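Local coordinates for protein mucin-like protocadherin (PDB 6OAE) that probably mediates, through its extracellular cadherin repeats (the first two here), calcium-dependent adhesion between neighbouring microvilli of epithelial cells by pairing with CDHR2, at residues V15-N20 and L91-N96. Numbering follows the deposited sequence.
Sequences VEENTN and LDVNDN. With CA (calcium ion), chain C; CA (calcium ion), chain D; CA (calcium ion), chain E.
Glu17 and Leu91 meet where two parallel strands end, at Glu16 and Leu91, and the next residue of each segment, Glu17 and Asp92, already binds calcium. Leu91 N donates to Val15 O and Leu91 O accepts from Glu17 N, both at 3.0 Å, so the backbone of Leu91 brackets Glu16. The side chain of Leu91 packs loosely along Glu16, on the same face of the sheet. Beyond this pairing Glu17 turns its side chain toward 91-96: CG sits between its own backbone N and carbonyl carbon (chi1 59°), passes 3.4 Å from Leu91 O, and the extended chain delivers the carboxylate to two calcium ions. Each oxygen takes one ion. OE1 binds the calcium shared with Asp92 OD1, Val93 O and Asp95 OD1, and its anti lone pair also receives Val93 N at 2.8 Å, a second grip that, with the two ions, fixes the rotation of the group. OE2 binds the other calcium, 2.4 Å away. Val93 lays CB and CG2 against the aliphatic part of Glu17. Asp95 comes tip to tip with Glu17, the carboxylate planes 64° apart, and bridges the same two ions; the metal charge presumably offsets the repulsion between OE2 of Glu17 and OD2 of Asp95, 3.1 Å apart. Asn18 ND2 adds a nearly straight bond to Asp95 OD2, 2.9 Å long and from above the carboxylate plane, while its OD1 accepts from a calcium-bound water. Glu63 joins both sites, Asp131 the first and Asp61 the second. Asn94 OD1 and Asn96 O bind a third calcium with residues of the second repeat. Glu17, the XEX glutamate, and the DxNDN linker 92-96 are the first repeat's base and linker parts of the canonical three-calcium junction between successive cadherin repeats.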
loop_
_atom_site.group_PDB
_atom_site.type_symbol
_atom_site.label_atom_id
_atom_site.label_comp_id
_atom_site.label_asym_id
_atom_site.label_seq_id
_atom_site.Cartn_x
_atom_site.Cartn_y
_atom_site.Cartn_z
ATOM N N VAL A 15 -5.857 -10.935 -11.318
ATOM C CA VAL A 15 -5.461 -9.778 -12.167
ATOM C C VAL A 15 -4.659 -8.828 -11.280
ATOM O O VAL A 15 -5.175 -8.418 -10.267
ATOM C CB VAL A 15 -6.677 -9.083 -12.811
ATOM C CG1 VAL A 15 -6.256 -7.902 -13.673
ATOM C CG2 VAL A 15 -7.520 -10.060 -13.637
ATOM N N GLU A 16 -3.433 -8.503 -11.672
ATOM C CA GLU A 16 -2.621 -7.496 -10.950
ATOM C C GLU A 16 -3.301 -6.146 -11.113
ATOM O O GLU A 16 -3.731 -5.828 -12.231
ATOM C CB GLU A 16 -1.199 -7.396 -11.483
ATOM C CG GLU A 16 -0.432 -8.681 -11.342
ATOM C CD GLU A 16 1.073 -8.510 -11.247
ATOM O OE1 GLU A 16 1.606 -7.456 -11.689
ATOM O OE2 GLU A 16 1.698 -9.427 -10.724
ATOM N N GLU A 17 -3.399 -5.382 -10.033
ATOM C CA GLU A 17 -4.002 -4.032 -10.114
ATOM C C GLU A 17 -3.213 -3.224 -11.135
ATOM O O GLU A 17 -2.019 -3.539 -11.361
ATOM C CB GLU A 17 -4.049 -3.351 -8.760
ATOM C CG GLU A 17 -2.697 -3.166 -8.109
ATOM C CD GLU A 17 -2.735 -2.180 -6.962
ATOM O OE1 GLU A 17 -1.870 -2.286 -6.080
ATOM O OE2 GLU A 17 -3.618 -1.318 -6.964
ATOM N N ASN A 18 -3.876 -2.249 -11.762
ATOM C CA ASN A 18 -3.306 -1.340 -12.787
ATOM C C ASN A 18 -3.085 -2.082 -14.115
ATOM O O ASN A 18 -2.519 -1.471 -15.001
ATOM C CB ASN A 18 -2.040 -0.635 -12.284
ATOM C CG ASN A 18 -2.294 0.047 -10.958
ATOM O OD1 ASN A 18 -3.395 0.545 -10.720
ATOM N ND2 ASN A 18 -1.295 0.063 -10.086
ATOM N N THR A 19 -3.525 -3.328 -14.256
ATOM C CA THR A 19 -3.495 -4.052 -15.544
ATOM C C THR A 19 -4.772 -3.756 -16.325
ATOM O O THR A 19 -5.864 -3.914 -15.754
ATOM C CB THR A 19 -3.306 -5.559 -15.359
ATOM O OG1 THR A 19 -2.166 -5.683 -14.507
ATOM C CG2 THR A 19 -3.105 -6.275 -16.675
ATOM N N ASN A 20 -4.609 -3.348 -17.584
ATOM C CA ASN A 20 -5.716 -3.149 -18.555
ATOM C C ASN A 20 -5.963 -4.511 -19.197
ATOM O O ASN A 20 -5.116 -4.955 -19.978
ATOM C CB ASN A 20 -5.352 -2.034 -19.537
ATOM C CG ASN A 20 -6.294 -1.875 -20.706
ATOM O OD1 ASN A 20 -7.133 -2.747 -20.976
ATOM N ND2 ASN A 20 -6.144 -0.778 -21.433
ATOM N N LEU A 91 -4.675 -8.452 -7.348
ATOM C CA LEU A 91 -3.391 -8.650 -6.642
ATOM C C LEU A 91 -2.766 -7.284 -6.387
ATOM O O LEU A 91 -2.717 -6.440 -7.317
ATOM C CB LEU A 91 -2.440 -9.518 -7.464
ATOM C CG LEU A 91 -2.954 -10.902 -7.846
ATOM C CD1 LEU A 91 -1.881 -11.671 -8.605
ATOM C CD2 LEU A 91 -3.433 -11.682 -6.628
ATOM N N ASP A 92 -2.292 -7.090 -5.167
ATOM C CA ASP A 92 -1.650 -5.823 -4.754
ATOM C C ASP A 92 -0.310 -5.679 -5.475
ATOM O O ASP A 92 0.448 -6.692 -5.623
ATOM C CB ASP A 92 -1.485 -5.740 -3.235
ATOM C CG ASP A 92 -0.855 -4.427 -2.809
ATOM O OD1 ASP A 92 -1.224 -3.355 -3.411
ATOM O OD2 ASP A 92 0.033 -4.476 -1.918
ATOM N N VAL A 93 -0.042 -4.463 -5.919
ATOM C CA VAL A 93 1.239 -4.001 -6.510
ATOM C C VAL A 93 1.761 -2.893 -5.584
ATOM O O VAL A 93 0.927 -2.172 -4.966
ATOM C CB VAL A 93 1.009 -3.522 -7.957
ATOM C CG1 VAL A 93 2.172 -2.694 -8.505
ATOM C CG2 VAL A 93 0.697 -4.700 -8.885
ATOM N N ASN A 94 3.077 -2.764 -5.466
ATOM C CA ASN A 94 3.703 -1.637 -4.731
ATOM C C ASN A 94 3.582 -0.406 -5.633
ATOM O O ASN A 94 4.542 -0.104 -6.374
ATOM C CB ASN A 94 5.144 -1.983 -4.308
ATOM C CG ASN A 94 5.794 -0.851 -3.543
ATOM O OD1 ASN A 94 5.111 0.094 -3.169
ATOM N ND2 ASN A 94 7.102 -0.936 -3.319
ATOM N N ASP A 95 2.430 0.273 -5.606
ATOM C CA ASP A 95 2.109 1.387 -6.536
ATOM C C ASP A 95 1.943 2.723 -5.784
ATOM O O ASP A 95 1.592 3.729 -6.449
ATOM C CB ASP A 95 0.880 1.050 -7.402
ATOM C CG ASP A 95 -0.433 0.831 -6.674
ATOM O OD1 ASP A 95 -0.405 0.476 -5.482
ATOM O OD2 ASP A 95 -1.521 1.004 -7.326
ATOM N N ASN A 96 2.200 2.749 -4.471
ATOM C CA ASN A 96 2.090 3.948 -3.606
ATOM C C ASN A 96 3.434 4.184 -2.915
ATOM O O ASN A 96 4.105 3.198 -2.537
ATOM C CB ASN A 96 0.944 3.808 -2.599
ATOM C CG ASN A 96 -0.409 3.838 -3.284
ATOM O OD1 ASN A 96 -0.947 4.904 -3.557
ATOM N ND2 ASN A 96 -0.962 2.678 -3.565
HETATM CA CA CA C . -1.077 -1.250 -4.129
HETATM CA CA CA D . -3.537 0.974 -6.403
HETATM CA CA CA E . 4.351 1.302 -1.284
HETATM O O HOH W 1 -4.252 1.835 -8.535
#